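Local coordinates for ornithine decarboxylase (Entamoeba histolytica, PDB 4AIB), which probably catalyses the pyridoxal 5'-phosphate-dependent decarboxylation of L-ornithine to putrescine, the entry step of polyamine synthesis, as a homodimer, at residues Q100-Y105 with V121-E126; M137-R142 with K175-D180; I167-I172 with F213-Y218. One frame throughout, in Å; residues are numbered along the deposited sequence.

Contact 1. Residues Q100-Y105 with V121-E126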
ATOM      1  N   GLN A 100     -18.588  -1.880  -8.815  1.00 38.62           N
ATOM      2  CA  GLN A 100     -18.399  -1.979  -7.377  1.00 39.96           C
ATOM      3  C   GLN A 100     -19.553  -2.771  -6.782  1.00 41.10           C
ATOM      4  O   GLN A 100     -20.711  -2.350  -6.850  1.00 42.30           O
ATOM      5  CB  GLN A 100     -18.288  -0.588  -6.743  1.00 40.51           C
ATOM      6  CG  GLN A 100     -18.057  -0.584  -5.237  1.00 43.50           C
ATOM      7  CD  GLN A 100     -16.845  -1.395  -4.811  1.00 46.89           C
ATOM      8  OE1 GLN A 100     -16.960  -2.326  -4.014  1.00 48.45           O
ATOM      9  NE2 GLN A 100     -15.678  -1.047  -5.344  1.00 49.14           N
ATOM     10  N   THR A 101     -19.223  -3.928  -6.214  1.00 41.49           N
ATOM     11  CA  THR A 101     -20.216  -4.840  -5.646  1.00 39.28           C
ATOM     12  C   THR A 101     -20.945  -4.226  -4.453  1.00 37.78           C
ATOM     13  O   THR A 101     -22.155  -4.401  -4.304  1.00 36.73           O
ATOM     14  CB  THR A 101     -19.587  -6.189  -5.234  1.00 39.17           C
ATOM     15  OG1 THR A 101     -18.424  -5.957  -4.430  1.00 41.58           O
ATOM     16  CG2 THR A 101     -19.197  -6.995  -6.464  1.00 37.23           C
ATOM     17  N   PHE A 102     -20.207  -3.504  -3.615  1.00 37.17           N
ATOM     18  CA  PHE A 102     -20.793  -2.815  -2.468  1.00 36.49           C
ATOM     19  C   PHE A 102     -20.445  -1.328  -2.482  1.00 35.22           C
ATOM     20  O   PHE A 102     -19.329  -0.927  -2.138  1.00 35.40           O
ATOM     21  CB  PHE A 102     -20.374  -3.484  -1.155  1.00 37.21           C
ATOM     22  CG  PHE A 102     -20.893  -4.888  -1.000  1.00 40.04           C
ATOM     23  CD1 PHE A 102     -22.233  -5.121  -0.704  1.00 40.12           C
ATOM     24  CD2 PHE A 102     -20.043  -5.980  -1.150  1.00 40.00           C
ATOM     25  CE1 PHE A 102     -22.716  -6.412  -0.560  1.00 39.50           C
ATOM     26  CE2 PHE A 102     -20.522  -7.274  -1.007  1.00 39.92           C
ATOM     27  CZ  PHE A 102     -21.859  -7.490  -0.712  1.00 38.24           C
ATOM     28  N   LYS A 103     -21.423  -0.523  -2.886  1.00 32.82           N
ATOM     29  CA  LYS A 103     -21.232   0.906  -3.102  1.00 29.81           C
ATOM     30  C   LYS A 103     -21.662   1.727  -1.888  1.00 28.23           C
ATOM     31  O   LYS A 103     -22.690   1.429  -1.275  1.00 25.20           O
ATOM     32  CB  LYS A 103     -22.019   1.361  -4.335  1.00 29.13           C
ATOM     33  CG  LYS A 103     -21.616   0.665  -5.628  1.00 27.04           C
ATOM     34  CD  LYS A 103     -22.658   0.840  -6.725  1.00 25.36           C
ATOM     35  CE  LYS A 103     -23.817  -0.137  -6.590  1.00 26.63           C
ATOM     36  NZ  LYS A 103     -23.412  -1.547  -6.851  1.00 27.16           N
ATOM     37  N   PRO A 104     -20.872   2.761  -1.533  1.00 27.80           N
ATOM     38  CA  PRO A 104     -21.302   3.727  -0.522  1.00 26.66           C
ATOM     39  C   PRO A 104     -22.517   4.497  -1.023  1.00 27.68           C
ATOM     40  O   PRO A 104     -22.606   4.797  -2.218  1.00 26.69           O
ATOM     41  CB  PRO A 104     -20.095   4.662  -0.388  1.00 27.76           C
ATOM     42  CG  PRO A 104     -18.936   3.873  -0.893  1.00 26.17           C
ATOM     43  CD  PRO A 104     -19.499   3.032  -1.997  1.00 27.30           C
ATOM     44  N   TYR A 105     -23.445   4.803  -0.120  1.00 29.45           N
ATOM     45  CA  TYR A 105     -24.708   5.446  -0.486  1.00 30.74           C
ATOM     46  C   TYR A 105     -24.504   6.802  -1.161  1.00 32.39           C
ATOM     47  O   TYR A 105     -25.108   7.076  -2.198  1.00 33.01           O
ATOM     48  CB  TYR A 105     -25.618   5.594   0.736  1.00 30.34           C
ATOM     49  CG  TYR A 105     -25.969   4.293   1.423  1.00 30.03           C
ATOM     50  CD1 TYR A 105     -27.021   3.504   0.966  1.00 28.26           C
ATOM     51  CD2 TYR A 105     -25.252   3.855   2.537  1.00 29.67           C
ATOM     52  CE1 TYR A 105     -27.350   2.314   1.595  1.00 28.93           C
ATOM     53  CE2 TYR A 105     -25.572   2.664   3.172  1.00 28.87           C
ATOM     54  CZ  TYR A 105     -26.621   1.899   2.696  1.00 26.75           C
ATOM     55  OH  TYR A 105     -26.947   0.718   3.317  1.00 23.54           O
ATOM     56  N   VAL A 121     -23.916  -6.004  -9.098  1.00 35.24           N
ATOM     57  CA  VAL A 121     -24.489  -6.463  -7.831  1.00 34.43           C
ATOM     58  C   VAL A 121     -24.185  -7.946  -7.592  1.00 33.30           C
ATOM     59  O   VAL A 121     -24.212  -8.748  -8.527  1.00 33.76           O
ATOM     60  CB  VAL A 121     -26.020  -6.239  -7.812  1.00 34.25           C
ATOM     61  CG1 VAL A 121     -26.705  -7.132  -6.790  1.00 33.64           C
ATOM     62  CG2 VAL A 121     -26.344  -4.780  -7.542  1.00 34.97           C
ATOM     63  N   ASP A 122     -23.891  -8.299  -6.340  1.00 33.24           N
ATOM     64  CA  ASP A 122     -23.760  -9.704  -5.936  1.00 32.84           C
ATOM     65  C   ASP A 122     -24.417 -10.016  -4.580  1.00 31.99           C
ATOM     66  O   ASP A 122     -24.034 -10.970  -3.893  1.00 30.63           O
ATOM     67  CB  ASP A 122     -22.292 -10.168  -5.985  1.00 36.28           C
ATOM     68  CG  ASP A 122     -21.404  -9.472  -4.958  1.00 38.80           C
ATOM     69  OD1 ASP A 122     -21.754  -8.375  -4.475  1.00 40.32           O
ATOM     70  OD2 ASP A 122     -20.333 -10.030  -4.640  1.00 40.82           O
ATOM     71  N   SER A 123     -25.415  -9.213  -4.211  1.00 31.94           N
ATOM     72  CA  SER A 123     -26.144  -9.392  -2.953  1.00 31.96           C
ATOM     73  C   SER A 123     -27.581  -8.881  -3.045  1.00 32.10           C
ATOM     74  O   SER A 123     -27.884  -8.011  -3.860  1.00 31.99           O
ATOM     75  CB  SER A 123     -25.419  -8.682  -1.806  1.00 31.81           C
ATOM     76  OG  SER A 123     -25.486  -7.275  -1.961  1.00 33.26           O
ATOM     77  N   ILE A 124     -28.453  -9.422  -2.196  1.00 33.08           N
ATOM     78  CA  ILE A 124     -29.853  -8.992  -2.120  1.00 32.38           C
ATOM     79  C   ILE A 124     -29.983  -7.564  -1.566  1.00 33.46           C
ATOM     80  O   ILE A 124     -30.912  -6.834  -1.922  1.00 32.65           O
ATOM     81  CB  ILE A 124     -30.721  -9.997  -1.310  1.00 20.00           C
ATOM     82  CG1 ILE A 124     -32.215  -9.660  -1.426  1.00 20.00           C
ATOM     83  CG2 ILE A 124     -30.280 -10.068   0.149  1.00 20.00           C
ATOM     84  CD1 ILE A 124     -33.146 -10.791  -1.041  1.00 20.00           C
ATOM     85  N   ASP A 125     -29.037  -7.174  -0.713  1.00 35.19           N
ATOM     86  CA  ASP A 125     -29.040  -5.847  -0.098  1.00 36.71           C
ATOM     87  C   ASP A 125     -28.730  -4.735  -1.101  1.00 35.69           C
ATOM     88  O   ASP A 125     -29.344  -3.669  -1.052  1.00 36.35           O
ATOM     89  CB  ASP A 125     -28.052  -5.792   1.072  1.00 39.61           C
ATOM     90  CG  ASP A 125     -28.071  -4.453   1.791  1.00 40.57           C
ATOM     91  OD1 ASP A 125     -29.140  -4.063   2.308  1.00 39.40           O
ATOM     92  OD2 ASP A 125     -27.017  -3.785   1.827  1.00 41.98           O
ATOM     93  N   GLU A 126     -27.783  -4.993  -2.003  1.00 33.76           N
ATOM     94  CA  GLU A 126     -27.372  -4.008  -3.006  1.00 31.74           C
ATOM     95  C   GLU A 126     -28.456  -3.768  -4.058  1.00 30.98           C
ATOM     96  O   GLU A 126     -28.554  -2.672  -4.612  1.00 29.85           O
ATOM     97  CB  GLU A 126     -26.063  -4.432  -3.678  1.00 30.66           C
ATOM     98  CG  GLU A 126     -25.264  -3.286  -4.292  1.00 29.36           C
ATOM     99  CD  GLU A 126     -24.480  -2.479  -3.270  1.00 30.22           C
ATOM    100  OE1 GLU A 126     -24.288  -2.957  -2.132  1.00 32.89           O
ATOM    101  OE2 GLU A 126     -24.042  -1.360  -3.609  1.00 26.88           O
TER
HETATM  102  O   HOH W   1     -23.978  -6.736  -4.159  1.00 32.90           O
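Two loops of the pyridoxal-binding TIM-type barrel meet here: residues 100-105, which follow strand 96-98, and residues 121-126, which leave strand 118-121 and enter helix 124-133. Charge dominates the middle. Glu126, its CG anti to the backbone N (chi1 -157°) and its chain bent at chi2, reaches back so that OE2 receives Lys103 N at 2.8 Å along a nearly straight N-H (168°), from above the carboxylate plane. The lysine chain folds at chi3 and chi4 round the same oxygen, making a salt bridge of 3.3 Å between Lys103 NZ and Glu126 OE2; NZ also donates to Gln100 O, nearly along the C=O axis, and to Thr119 OG1. Glu126 OE1 has a second cation, Lys129, so two lysines probably keep this buried acid ionised.

Capping and water come next. Ser123 is the N-cap of the helix, its OG accepting from Glu126 N at 3.2 Å. A water joins the loops, donating to Thr101 O and accepting from Asp122 N and Ser123 OG.

Packing fills the rest. CE1 and CZ of the Phe102 ring lie against Ser123, while the ring plane stands 82° from the Glu126 carboxylate. Thr101 sets CB and CG2 against the Asp122 carboxylate, whose OD2 is engaged by Gly159 N and by Arg277 of the second subunit, placing this corner at the dimer interface. The Thr101 methyl bears on that carboxylate at 3.6 Å, from Thr101 CG2 to Asp122 CG.

Contact 2. Residues M137-R142 with K175-D180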
ATOM      1  N   MET A 137     -30.708   2.903 -12.507  1.00 39.71           N
ATOM      2  CA  MET A 137     -29.404   2.356 -12.878  1.00 38.64           C
ATOM      3  C   MET A 137     -29.514   0.883 -13.270  1.00 38.65           C
ATOM      4  O   MET A 137     -30.131   0.085 -12.560  1.00 37.75           O
ATOM      5  CB  MET A 137     -28.404   2.537 -11.732  1.00 36.60           C
ATOM      6  CG  MET A 137     -26.945   2.555 -12.167  1.00 36.54           C
ATOM      7  SD  MET A 137     -25.805   3.052 -10.858  1.00 39.74           S
ATOM      8  CE  MET A 137     -26.192   4.792 -10.681  1.00 37.56           C
ATOM      9  N   GLY A 138     -28.922   0.539 -14.411  1.00 39.84           N
ATOM     10  CA  GLY A 138     -28.898  -0.841 -14.894  1.00 40.15           C
ATOM     11  C   GLY A 138     -28.013  -1.720 -14.031  1.00 40.81           C
ATOM     12  O   GLY A 138     -26.937  -1.298 -13.601  1.00 39.86           O
ATOM     13  N   ILE A 139     -28.469  -2.944 -13.784  1.00 40.72           N
ATOM     14  CA  ILE A 139     -27.800  -3.852 -12.855  1.00 40.37           C
ATOM     15  C   ILE A 139     -27.223  -5.074 -13.565  1.00 40.47           C
ATOM     16  O   ILE A 139     -27.890  -5.702 -14.389  1.00 42.80           O
ATOM     17  CB  ILE A 139     -28.756  -4.295 -11.722  1.00 20.00           C
ATOM     18  CG1 ILE A 139     -29.151  -3.091 -10.861  1.00 20.00           C
ATOM     19  CG2 ILE A 139     -28.125  -5.383 -10.859  1.00 20.00           C
ATOM     20  CD1 ILE A 139     -30.401  -3.303 -10.035  1.00 20.00           C
ATOM     21  N   MET A 140     -25.975  -5.397 -13.238  1.00 38.72           N
ATOM     22  CA  MET A 140     -25.328  -6.595 -13.747  1.00 37.36           C
ATOM     23  C   MET A 140     -25.117  -7.579 -12.601  1.00 38.25           C
ATOM     24  O   MET A 140     -24.664  -7.196 -11.520  1.00 38.10           O
ATOM     25  CB  MET A 140     -23.995  -6.242 -14.405  1.00 35.94           C
ATOM     26  CG  MET A 140     -23.836  -6.801 -15.810  1.00 33.41           C
ATOM     27  SD  MET A 140     -22.204  -6.560 -16.539  1.00 33.13           S
ATOM     28  CE  MET A 140     -21.971  -4.790 -16.381  1.00 31.96           C
ATOM     29  N   ILE A 141     -25.456  -8.843 -12.836  1.00 37.15           N
ATOM     30  CA  ILE A 141     -25.333  -9.871 -11.802  1.00 36.49           C
ATOM     31  C   ILE A 141     -23.951 -10.533 -11.837  1.00 40.03           C
ATOM     32  O   ILE A 141     -23.509 -11.012 -12.883  1.00 41.56           O
ATOM     33  CB  ILE A 141     -26.494 -10.900 -11.873  1.00 20.00           C
ATOM     34  CG1 ILE A 141     -26.504 -11.800 -10.630  1.00 20.00           C
ATOM     35  CG2 ILE A 141     -26.457 -11.704 -13.171  1.00 20.00           C
ATOM     36  CD1 ILE A 141     -27.845 -12.443 -10.343  1.00 20.00           C
ATOM     37  N   ARG A 142     -23.265 -10.535 -10.696  1.00 42.37           N
ATOM     38  CA  ARG A 142     -21.928 -11.121 -10.609  1.00 44.08           C
ATOM     39  C   ARG A 142     -21.982 -12.602 -10.240  1.00 44.35           C
ATOM     40  O   ARG A 142     -22.508 -12.967  -9.190  1.00 44.53           O
ATOM     41  CB  ARG A 142     -21.037 -10.342  -9.633  1.00 46.25           C
ATOM     42  CG  ARG A 142     -19.600 -10.842  -9.575  1.00 48.49           C
ATOM     43  CD  ARG A 142     -18.675  -9.848  -8.892  1.00 51.03           C
ATOM     44  NE  ARG A 142     -17.305 -10.353  -8.805  1.00 55.76           N
ATOM     45  CZ  ARG A 142     -16.252  -9.631  -8.428  1.00 57.78           C
ATOM     46  NH1 ARG A 142     -16.389  -8.352  -8.098  1.00 59.37           N
ATOM     47  NH2 ARG A 142     -15.051 -10.192  -8.383  1.00 58.75           N
ATOM     48  N   LYS A 175     -38.407  -5.783  -7.339  1.00 30.00           N
ATOM     49  CA  LYS A 175     -38.180  -4.347  -7.181  1.00 30.62           C
ATOM     50  C   LYS A 175     -38.385  -3.585  -8.491  1.00 31.00           C
ATOM     51  O   LYS A 175     -38.326  -2.352  -8.518  1.00 31.06           O
ATOM     52  CB  LYS A 175     -36.785  -4.077  -6.604  1.00 29.87           C
ATOM     53  CG  LYS A 175     -36.623  -4.449  -5.135  1.00 30.97           C
ATOM     54  CD  LYS A 175     -37.304  -3.444  -4.214  1.00 29.18           C
ATOM     55  CE  LYS A 175     -37.221  -3.868  -2.755  1.00 29.82           C
ATOM     56  NZ  LYS A 175     -38.120  -5.014  -2.441  1.00 30.69           N
ATOM     57  N   GLY A 176     -38.632  -4.328  -9.570  1.00 31.18           N
ATOM     58  CA  GLY A 176     -38.890  -3.753 -10.892  1.00 32.61           C
ATOM     59  C   GLY A 176     -37.705  -2.998 -11.462  1.00 33.02           C
ATOM     60  O   GLY A 176     -37.862  -1.906 -12.011  1.00 33.69           O
ATOM     61  N   LEU A 177     -36.520  -3.586 -11.332  1.00 33.86           N
ATOM     62  CA  LEU A 177     -35.281  -2.947 -11.763  1.00 32.99           C
ATOM     63  C   LEU A 177     -34.789  -3.501 -13.096  1.00 33.09           C
ATOM     64  O   LEU A 177     -35.137  -4.620 -13.479  1.00 34.10           O
ATOM     65  CB  LEU A 177     -34.200  -3.099 -10.688  1.00 32.28           C
ATOM     66  CG  LEU A 177     -34.489  -2.477  -9.319  1.00 31.77           C
ATOM     67  CD1 LEU A 177     -33.566  -3.060  -8.262  1.00 30.24           C
ATOM     68  CD2 LEU A 177     -34.370  -0.961  -9.356  1.00 31.66           C
ATOM     69  N   ASN A 178     -33.982  -2.705 -13.793  1.00 33.38           N
ATOM     70  CA  ASN A 178     -33.432  -3.091 -15.088  1.00 35.70           C
ATOM     71  C   ASN A 178     -32.182  -3.951 -14.938  1.00 36.28           C
ATOM     72  O   ASN A 178     -31.260  -3.596 -14.198  1.00 38.11           O
ATOM     73  CB  ASN A 178     -33.112  -1.850 -15.932  1.00 39.06           C
ATOM     74  CG  ASN A 178     -34.280  -0.882 -16.028  1.00 42.25           C
ATOM     75  OD1 ASN A 178     -34.122   0.317 -15.794  1.00 43.65           O
ATOM     76  ND2 ASN A 178     -35.459  -1.396 -16.373  1.00 41.25           N
ATOM     77  N   LEU A 179     -32.165  -5.081 -15.640  1.00 35.25           N
ATOM     78  CA  LEU A 179     -31.005  -5.966 -15.660  1.00 34.49           C
ATOM     79  C   LEU A 179     -30.252  -5.832 -16.980  1.00 34.25           C
ATOM     80  O   LEU A 179     -30.785  -6.146 -18.049  1.00 35.38           O
ATOM     81  CB  LEU A 179     -31.421  -7.424 -15.426  1.00 34.16           C
ATOM     82  CG  LEU A 179     -30.302  -8.464 -15.275  1.00 32.67           C
ATOM     83  CD1 LEU A 179     -29.768  -8.503 -13.850  1.00 32.94           C
ATOM     84  CD2 LEU A 179     -30.789  -9.841 -15.693  1.00 32.33           C
ATOM     85  N   ASP A 180     -29.012  -5.358 -16.895  1.00 32.93           N
ATOM     86  CA  ASP A 180     -28.151  -5.224 -18.066  1.00 32.53           C
ATOM     87  C   ASP A 180     -27.597  -6.575 -18.512  1.00 31.36           C
ATOM     88  O   ASP A 180     -27.476  -6.832 -19.711  1.00 31.65           O
ATOM     89  CB  ASP A 180     -27.015  -4.233 -17.795  1.00 34.31           C
ATOM     90  CG  ASP A 180     -27.493  -2.789 -17.744  1.00 36.28           C
ATOM     91  OD1 ASP A 180     -28.556  -2.478 -18.327  1.00 34.74           O
ATOM     92  OD2 ASP A 180     -26.798  -1.957 -17.126  1.00 36.85           O
TER
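Ile139 makes both of the backbone hydrogen bonds between residues 137-142 and 175-180, neighbouring strands of the barrel, and Ile141 continues the ladder to Gly181. Ile139 N donates to Asn178 O at 2.9 Å, lying in the plane of that carbonyl, with an N-H angle of 149°. Its own O receives Asp180 N at 2.8 Å, here with the donor 36° above the carbonyl plane. One residue thus grips the two that flank Leu179, the signature of a parallel bridge between Ile139 and Leu179. A softer CA-H...O contact of 3.4 Å runs from Leu179 CA to the same Ile139 O. On the other edge of strand 138-143, Gly138 and Met140 bond to strand 118-121, so the ladder continues on that side as well.

Beyond the backbone, Asp180 turns its carboxylate over Gly138, with OD2 lying 3.3 Å from Gly138 CA. The polar partner of OD2 is His118 ND1.

Ile139 and Leu179 project from the same face of the sheet, toward the helical layer. Ile139 CG1 stands beside the backbone N (chi1 -65°) and sends CD1 obliquely across to Leu177 CD1 at 3.6 Å, while Leu177 also leans on Val127 and Ala131 of helix 124-133. Leu179, its CG anti to the backbone N, folds CD1 back over Ile139 O and rests on Leu169 and Ile172 of helix 164-174. Gly176, at positive phi in a Schellman motif, turns the chain out of that helix ahead of these leucines. The chemistry implies a division of labour: main-chain polar atoms set the strand register, and branched aliphatic groups bind the sheet to its covering helices.

Contact 3. Residues I167-I172 with F213-Y218; sequences IVLKEI and FGMKPY
In the outer layer of the TIM-type barrel, helix 164-174 packs against the loop that leads from helix 194-212 into strand 219-221. The principal link is Met215. Its CB points toward the helix, with CG beside the backbone N (chi1 -63°), and beyond CG the chain is extended, carrying the thioether inward. SD meets Leu169 CD2 at 3.9 Å, the two side chains crossing obliquely. The terminal methyl CE goes farthest, coming 3.4 Å from Leu169 O and 3.8 Å from Ile172 CG2; the Met215 and Ile172 side chains cross at about a right angle, and strand 179-184 lends Leu179 to the same apolar cluster.

Two residues earlier, Phe213 covers the neighbouring part of the helix surface. Leu169 CB sits over the centre of one ring face in a CH-pi contact, so Leu169 serves both loop side chains. Between them Gly214, with positive phi in a Schellman motif, ends helix 194-212 and lets the chain turn from the ring to the thioether. No hydrogen bond joins the two segments. At the outer edge, where Lys170 is exposed, the ring reaches the helix backbone itself, with Phe213 CE2 3.7 Å from Lys170 CA.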
ATOM      1  N   ILE A 167     -32.372 -16.168  -6.130  1.00 42.66           N
ATOM      2  CA  ILE A 167     -32.859 -15.297  -5.054  1.00 38.28           C
ATOM      3  C   ILE A 167     -32.629 -13.821  -5.394  1.00 33.55           C
ATOM      4  O   ILE A 167     -33.486 -12.973  -5.128  1.00 31.76           O
ATOM      5  CB  ILE A 167     -32.211 -15.657  -3.688  1.00 20.00           C
ATOM      6  CG1 ILE A 167     -32.544 -17.105  -3.275  1.00 20.00           C
ATOM      7  CG2 ILE A 167     -32.606 -14.663  -2.597  1.00 20.00           C
ATOM      8  CD1 ILE A 167     -34.016 -17.397  -3.031  1.00 20.00           C
ATOM      9  N   VAL A 168     -31.478 -13.529  -5.995  1.00 29.87           N
ATOM     10  CA  VAL A 168     -31.141 -12.169  -6.416  1.00 26.90           C
ATOM     11  C   VAL A 168     -31.989 -11.743  -7.618  1.00 26.32           C
ATOM     12  O   VAL A 168     -32.571 -10.656  -7.611  1.00 25.05           O
ATOM     13  CB  VAL A 168     -29.626 -12.015  -6.702  1.00 25.17           C
ATOM     14  CG1 VAL A 168     -29.309 -10.636  -7.264  1.00 23.25           C
ATOM     15  CG2 VAL A 168     -28.824 -12.254  -5.431  1.00 24.35           C
ATOM     16  N   LEU A 169     -32.074 -12.608  -8.631  1.00 26.57           N
ATOM     17  CA  LEU A 169     -32.895 -12.346  -9.818  1.00 24.79           C
ATOM     18  C   LEU A 169     -34.368 -12.118  -9.477  1.00 24.61           C
ATOM     19  O   LEU A 169     -35.037 -11.308 -10.121  1.00 24.68           O
ATOM     20  CB  LEU A 169     -32.765 -13.478 -10.845  1.00 21.98           C
ATOM     21  CG  LEU A 169     -31.562 -13.476 -11.794  1.00 21.22           C
ATOM     22  CD1 LEU A 169     -31.503 -14.786 -12.565  1.00 19.79           C
ATOM     23  CD2 LEU A 169     -31.595 -12.295 -12.754  1.00 19.46           C
ATOM     24  N   LYS A 170     -34.860 -12.836  -8.468  1.00 26.11           N
ATOM     25  CA  LYS A 170     -36.217 -12.646  -7.960  1.00 28.44           C
ATOM     26  C   LYS A 170     -36.374 -11.252  -7.356  1.00 29.80           C
ATOM     27  O   LYS A 170     -37.377 -10.580  -7.594  1.00 30.48           O
ATOM     28  CB  LYS A 170     -36.569 -13.723  -6.926  1.00 28.91           C
ATOM     29  CG  LYS A 170     -37.977 -13.623  -6.356  1.00 32.14           C
ATOM     30  CD  LYS A 170     -38.249 -14.724  -5.340  1.00 33.80           C
ATOM     31  CE  LYS A 170     -39.495 -14.435  -4.513  1.00 35.55           C
ATOM     32  NZ  LYS A 170     -40.752 -14.472  -5.314  1.00 34.72           N
ATOM     33  N   GLU A 171     -35.370 -10.826  -6.590  1.00 31.65           N
ATOM     34  CA  GLU A 171     -35.375  -9.516  -5.939  1.00 31.98           C
ATOM     35  C   GLU A 171     -35.291  -8.365  -6.946  1.00 30.26           C
ATOM     36  O   GLU A 171     -35.941  -7.332  -6.768  1.00 30.32           O
ATOM     37  CB  GLU A 171     -34.240  -9.423  -4.910  1.00 33.45           C
ATOM     38  CG  GLU A 171     -34.290  -8.195  -4.006  1.00 35.87           C
ATOM     39  CD  GLU A 171     -35.421  -8.227  -2.989  1.00 37.67           C
ATOM     40  OE1 GLU A 171     -35.874  -9.331  -2.610  1.00 36.05           O
ATOM     41  OE2 GLU A 171     -35.853  -7.138  -2.557  1.00 38.90           O
ATOM     42  N   ILE A 172     -34.495  -8.548  -8.000  1.00 28.88           N
ATOM     43  CA  ILE A 172     -34.396  -7.555  -9.073  1.00 27.58           C
ATOM     44  C   ILE A 172     -35.749  -7.405  -9.776  1.00 29.66           C
ATOM     45  O   ILE A 172     -36.164  -6.291 -10.103  1.00 29.45           O
ATOM     46  CB  ILE A 172     -33.277  -7.893 -10.089  1.00 20.00           C
ATOM     47  CG1 ILE A 172     -31.922  -8.005  -9.381  1.00 20.00           C
ATOM     48  CG2 ILE A 172     -33.199  -6.831 -11.181  1.00 20.00           C
ATOM     49  CD1 ILE A 172     -30.841  -8.686 -10.195  1.00 20.00           C
ATOM     50  N   PHE A 213     -37.460 -14.829 -16.421  1.00 36.80           N
ATOM     51  CA  PHE A 213     -37.942 -13.844 -15.450  1.00 36.67           C
ATOM     52  C   PHE A 213     -38.573 -12.626 -16.133  1.00 36.35           C
ATOM     53  O   PHE A 213     -39.043 -11.704 -15.463  1.00 36.66           O
ATOM     54  CB  PHE A 213     -36.801 -13.397 -14.527  1.00 36.20           C
ATOM     55  CG  PHE A 213     -36.601 -14.280 -13.325  1.00 32.92           C
ATOM     56  CD1 PHE A 213     -35.957 -15.507 -13.441  1.00 30.57           C
ATOM     57  CD2 PHE A 213     -37.039 -13.874 -12.069  1.00 30.89           C
ATOM     58  CE1 PHE A 213     -35.767 -16.320 -12.332  1.00 29.94           C
ATOM     59  CE2 PHE A 213     -36.851 -14.681 -10.956  1.00 29.65           C
ATOM     60  CZ  PHE A 213     -36.215 -15.905 -11.088  1.00 28.59           C
ATOM     61  N   GLY A 214     -38.580 -12.628 -17.464  1.00 37.38           N
ATOM     62  CA  GLY A 214     -39.140 -11.528 -18.244  1.00 37.59           C
ATOM     63  C   GLY A 214     -38.155 -10.394 -18.454  1.00 38.23           C
ATOM     64  O   GLY A 214     -38.544  -9.289 -18.838  1.00 37.76           O
ATOM     65  N   MET A 215     -36.879 -10.672 -18.202  1.00 39.52           N
ATOM     66  CA  MET A 215     -35.812  -9.684 -18.355  1.00 39.81           C
ATOM     67  C   MET A 215     -35.107  -9.847 -19.697  1.00 40.39           C
ATOM     68  O   MET A 215     -35.094 -10.937 -20.273  1.00 41.67           O
ATOM     69  CB  MET A 215     -34.795  -9.811 -17.220  1.00 35.24           C
ATOM     70  CG  MET A 215     -35.354  -9.529 -15.835  1.00 36.40           C
ATOM     71  SD  MET A 215     -34.324 -10.247 -14.543  1.00 38.55           S
ATOM     72  CE  MET A 215     -35.083  -9.551 -13.081  1.00 38.22           C
ATOM     73  N   LYS A 216     -34.521  -8.756 -20.184  1.00 39.99           N
ATOM     74  CA  LYS A 216     -33.762  -8.763 -21.431  1.00 39.71           C
ATOM     75  C   LYS A 216     -32.300  -8.379 -21.163  1.00 39.41           C
ATOM     76  O   LYS A 216     -31.936  -7.203 -21.263  1.00 41.02           O
ATOM     77  CB  LYS A 216     -34.399  -7.817 -22.462  1.00 40.98           C
ATOM     78  CG  LYS A 216     -35.859  -8.106 -22.793  1.00 44.64           C
ATOM     79  CD  LYS A 216     -36.008  -9.211 -23.830  1.00 45.38           C
ATOM     80  CE  LYS A 216     -37.455  -9.661 -23.976  1.00 44.51           C
ATOM     81  NZ  LYS A 216     -38.326  -8.626 -24.599  1.00 40.00           N
ATOM     82  N   PRO A 217     -31.458  -9.369 -20.804  1.00 38.04           N
ATOM     83  CA  PRO A 217     -30.051  -9.104 -20.512  1.00 38.17           C
ATOM     84  C   PRO A 217     -29.222  -9.011 -21.791  1.00 39.30           C
ATOM     85  O   PRO A 217     -29.121  -9.988 -22.535  1.00 42.21           O
ATOM     86  CB  PRO A 217     -29.621 -10.325 -19.680  1.00 37.17           C
ATOM     87  CG  PRO A 217     -30.837 -11.189 -19.529  1.00 36.53           C
ATOM     88  CD  PRO A 217     -31.780 -10.792 -20.620  1.00 37.00           C
ATOM     89  N   TYR A 218     -28.632  -7.844 -22.032  1.00 38.00           N
ATOM     90  CA  TYR A 218     -27.916  -7.583 -23.281  1.00 37.29           C
ATOM     91  C   TYR A 218     -26.403  -7.414 -23.102  1.00 37.22           C
ATOM     92  O   TYR A 218     -25.683  -7.171 -24.072  1.00 36.73           O
ATOM     93  CB  TYR A 218     -28.510  -6.353 -23.984  1.00 40.10           C
ATOM     94  CG  TYR A 218     -28.128  -5.024 -23.359  1.00 43.79           C
ATOM     95  CD1 TYR A 218     -28.794  -4.541 -22.232  1.00 43.99           C
ATOM     96  CD2 TYR A 218     -27.100  -4.250 -23.898  1.00 44.84           C
ATOM     97  CE1 TYR A 218     -28.444  -3.328 -21.659  1.00 45.07           C
ATOM     98  CE2 TYR A 218     -26.743  -3.037 -23.332  1.00 45.56           C
ATOM     99  CZ  TYR A 218     -27.419  -2.581 -22.214  1.00 46.49           C
ATOM    100  OH  TYR A 218     -27.066  -1.376 -21.652  1.00 46.69           O
TER

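How the contacts relate
All three contacts lie in one sector of the barrel domain. Contact 1 passes into contact 2 through the sheet: Val121 N to Met140 O (2.8 Å) and Arg142 N to Val121 O (3.0 Å) are probable hydrogen bonds. Contacts 2 and 3 are closest, their centres about 7 Å apart, and their segments alternate along the chain; Leu179 CD2 meets Met215 SD at 3.7 Å, extending the apolar layer outward. Contacts 1 and 3, about 16 Å apart between centres, touch where Ile124 meets Ile167 and Glu171. Only contact 1 approaches the cofactor site, the Thr101 side chain being about 10 Å from that of Lys57, the predicted pyridoxal phosphate lysine, unmodified here.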